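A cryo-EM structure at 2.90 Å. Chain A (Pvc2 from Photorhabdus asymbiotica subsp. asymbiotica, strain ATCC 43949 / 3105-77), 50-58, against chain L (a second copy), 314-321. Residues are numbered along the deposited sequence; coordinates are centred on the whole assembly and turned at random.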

# COMPACT_ATOMS: atom_id res chain seq x y z
N ASN A 50 -45.87 29.06 33.09
CA ASN A 50 -44.87 28.04 32.76
C ASN A 50 -43.98 28.47 31.61
O ASN A 50 -42.83 28.03 31.53
N SER A 51 -44.49 29.31 30.71
CA SER A 51 -43.76 29.65 29.50
C SER A 51 -44.27 30.98 28.98
O SER A 51 -45.25 31.53 29.49
N TRP A 52 -43.59 31.49 27.95
CA TRP A 52 -44.03 32.74 27.33
C TRP A 52 -45.35 32.56 26.60
O TRP A 52 -46.17 33.48 26.56
N MET A 53 -45.58 31.37 26.05
CA MET A 53 -46.87 31.06 25.43
C MET A 53 -47.97 30.99 26.48
O MET A 53 -49.11 31.39 26.21
N ASP A 54 -47.65 30.49 27.67
CA ASP A 54 -48.60 30.48 28.78
C ASP A 54 -48.97 31.90 29.19
O ASP A 54 -50.13 32.18 29.49
N TYR A 55 -47.99 32.81 29.21
CA TYR A 55 -48.28 34.20 29.51
C TYR A 55 -49.07 34.86 28.39
O TYR A 55 -49.94 35.69 28.66
N LEU A 56 -48.80 34.49 27.15
CA LEU A 56 -49.47 35.07 26.00
C LEU A 56 -50.88 34.54 25.80
O LEU A 56 -51.59 35.03 24.92
N ASN A 57 -51.30 33.54 26.58
CA ASN A 57 -52.70 33.15 26.62
C ASN A 57 -53.47 33.94 27.66
O ASN A 57 -54.68 34.17 27.50
N LEU A 58 -52.80 34.36 28.74
CA LEU A 58 -53.46 35.09 29.81
C LEU A 58 -53.84 36.50 29.36
O LEU A 58 -54.96 36.96 29.63
N GLY L 314 -43.17 22.82 19.13
CA GLY L 314 -42.93 22.39 20.49
C GLY L 314 -44.15 22.39 21.38
O GLY L 314 -45.15 23.05 21.08
N LYS L 315 -44.08 21.66 22.49
CA LYS L 315 -45.18 21.63 23.45
C LYS L 315 -45.14 22.85 24.36
O LYS L 315 -46.18 23.34 24.81
N GLY L 316 -43.95 23.37 24.66
CA GLY L 316 -43.89 24.62 25.39
C GLY L 316 -44.01 25.83 24.49
O GLY L 316 -44.45 26.89 24.95
N ILE L 317 -43.67 25.68 23.22
CA ILE L 317 -43.44 26.81 22.33
C ILE L 317 -44.71 27.23 21.60
O ILE L 317 -45.17 28.37 21.74
N THR L 318 -45.29 26.32 20.82
CA THR L 318 -46.33 26.71 19.88
C THR L 318 -47.73 26.22 20.26
O THR L 318 -48.70 26.96 20.09
N MET L 319 -47.86 25.00 20.76
CA MET L 319 -49.17 24.42 21.01
C MET L 319 -49.35 24.11 22.49
O MET L 319 -48.41 23.69 23.17
N THR L 320 -50.56 24.32 22.99
CA THR L 320 -50.90 24.00 24.37
C THR L 320 -51.17 22.50 24.49
O THR L 320 -51.43 21.81 23.50
N GLN L 321 -51.07 21.99 25.73
CA GLN L 321 -51.56 20.65 26.04
C GLN L 321 -53.04 20.50 25.72
O GLN L 321 -53.50 19.43 25.33

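The contact is small, 249 Å² summed over both sides, and one residue dominates it: M53(A), with 108 Å² covered by the chain L stretch. Its CA-to-CB bond points toward chain L, and chi1 (-171°, t) and chi2 (-167°, t) are both extended, so CG and SD run straight out from the helix instead of folding back along it. SD thereby reaches the backbone of the opposing loop, 3.2 Å from I317(L) O and 3.3 Å from T318(L) O. Chi3 then turns to 89° (p), which places the terminal methyl over the following residues: M53(A) CE lies 3.6 Å from M319(L) C and 3.4 Å from T320(L) OG1. Nearer the helix, M53(A) CB packs 3.7 Å from G316(L) O.

The surface that receives this methionine is largely main chain. The CA-to-CB bonds of K315(L), I317(L), T318(L) and M319(L) all point away from chain A, and the nearest approach of these side chains to the chain A stretch is T318(L) CB to M53(A) SD, 5.4 Å. G316(L) has no side chain, yet 37 Å² of it is covered.

S51(A) also points toward chain L, but its conformation serves its own helix. With chi1 at 56° (p), OG accepts a hydrogen bond from D54(A) N at 3.2 Å with an angle of 152° at the hydrogen, capping the first turn. The same OG sits 3.6 Å from G316(L) O, a contact that is not a hydrogen bond. The CA-to-CB bond of D54(A) (chi1 -158°, t) points sideways, and OD1 accepts a weak hydrogen bond from N50(A) N at 3.3 Å.

At the far end of the contact, N57(A) points toward chain L with chi1 -63° (m). Its chi2 of -2° leaves ND2 as the atom nearest T320(L), 3.8 Å from OG1, beyond hydrogen-bonding range. In T320(L), chi1 -36° (m), OG1 is the atom nearest both M53(A) and N57(A), while CG2 also lies 4.3 Å from M53(A) CE; although the residue occupies an N-cap position, its side chain makes no capping bond, and OG1 is instead hydrogen-bonded to a residue flanking one of the stretches.

No hydrogen bond crosses between the stretches, so packing carries the contact. Several polar side chains find partners away from this contact: K315(L), with every chi angle t, is extended and gives a weak bond from NZ to Q321(L) OE1 at 3.3 Å, while W52(A) NE1 and Y55(A) OH are satisfied elsewhere in the structure.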

# COMPACT_ATOMS: atom_id res chain seq x y z
CB ASN A 50 -45.56 26.72 32.43
CG ASN A 50 -46.12 26.03 33.66
OD1 ASN A 50 -45.41 25.82 34.64
ND2 ASN A 50 -47.39 25.67 33.60
CB SER A 51 -43.92 28.56 28.44
OG SER A 51 -45.29 28.32 28.16
CB TRP A 52 -42.95 33.24 26.37
CG TRP A 52 -43.45 34.25 25.40
CD1 TRP A 52 -43.64 34.07 24.07
CD2 TRP A 52 -43.83 35.60 25.69
NE1 TRP A 52 -44.12 35.23 23.51
CE2 TRP A 52 -44.24 36.18 24.48
CE3 TRP A 52 -43.86 36.37 26.85
CZ2 TRP A 52 -44.67 37.50 24.40
CZ3 TRP A 52 -44.29 37.68 26.77
CH2 TRP A 52 -44.69 38.23 25.55
CB MET A 53 -46.77 29.74 24.67
CG MET A 53 -47.97 29.43 23.82
SD MET A 53 -47.96 27.73 23.26
CE MET A 53 -48.82 26.97 24.61
CB ASP A 54 -47.98 29.73 29.97
CG ASP A 54 -49.02 29.20 30.95
OD1 ASP A 54 -48.73 28.17 31.59
OD2 ASP A 54 -50.12 29.78 31.08
CB TYR A 55 -46.99 34.98 29.74
CG TYR A 55 -47.22 36.42 30.08
CD1 TYR A 55 -46.86 37.43 29.21
CD2 TYR A 55 -47.82 36.78 31.28
CE1 TYR A 55 -47.07 38.75 29.52
CE2 TYR A 55 -48.05 38.09 31.60
CZ TYR A 55 -47.67 39.08 30.71
OH TYR A 55 -47.89 40.39 31.03
CB LEU A 56 -48.63 34.83 24.74
CG LEU A 56 -48.62 35.92 23.68
CD1 LEU A 56 -48.33 37.27 24.30
CD2 LEU A 56 -47.57 35.58 22.63
CB ASN A 57 -52.82 31.66 26.91
CG ASN A 57 -52.20 30.80 25.84
OD1 ASN A 57 -51.70 31.30 24.83
ND2 ASN A 57 -52.22 29.49 26.04
CB LEU A 58 -52.56 35.15 31.03
CG LEU A 58 -53.21 35.65 32.32
CD1 LEU A 58 -54.09 34.56 32.91
CD2 LEU A 58 -52.16 36.10 33.31
CB LYS L 315 -45.12 20.34 24.27
CG LYS L 315 -46.29 20.14 25.22
CD LYS L 315 -46.11 18.87 26.03
CE LYS L 315 -46.97 18.90 27.27
NZ LYS L 315 -46.82 17.64 28.07
CB ILE L 317 -42.31 26.49 21.34
CG1 ILE L 317 -41.00 26.26 22.08
CG2 ILE L 317 -42.14 27.62 20.36
CD1 ILE L 317 -40.56 24.82 22.11
CB THR L 318 -45.98 26.20 18.47
OG1 THR L 318 -45.48 24.86 18.56
CG2 THR L 318 -44.93 27.09 17.85
CB MET L 319 -49.37 23.15 20.17
CG MET L 319 -48.31 22.09 20.36
SD MET L 319 -48.37 20.80 19.12
CE MET L 319 -47.24 21.48 17.93
CB THR L 320 -52.12 24.82 24.81
OG1 THR L 320 -52.05 26.12 24.22
CG2 THR L 320 -52.19 25.01 26.32
CB GLN L 321 -51.30 20.35 27.52
CG GLN L 321 -51.63 18.93 27.96
CD GLN L 321 -50.41 18.05 28.03
OE1 GLN L 321 -49.98 17.49 27.02
NE2 GLN L 321 -49.84 17.91 29.22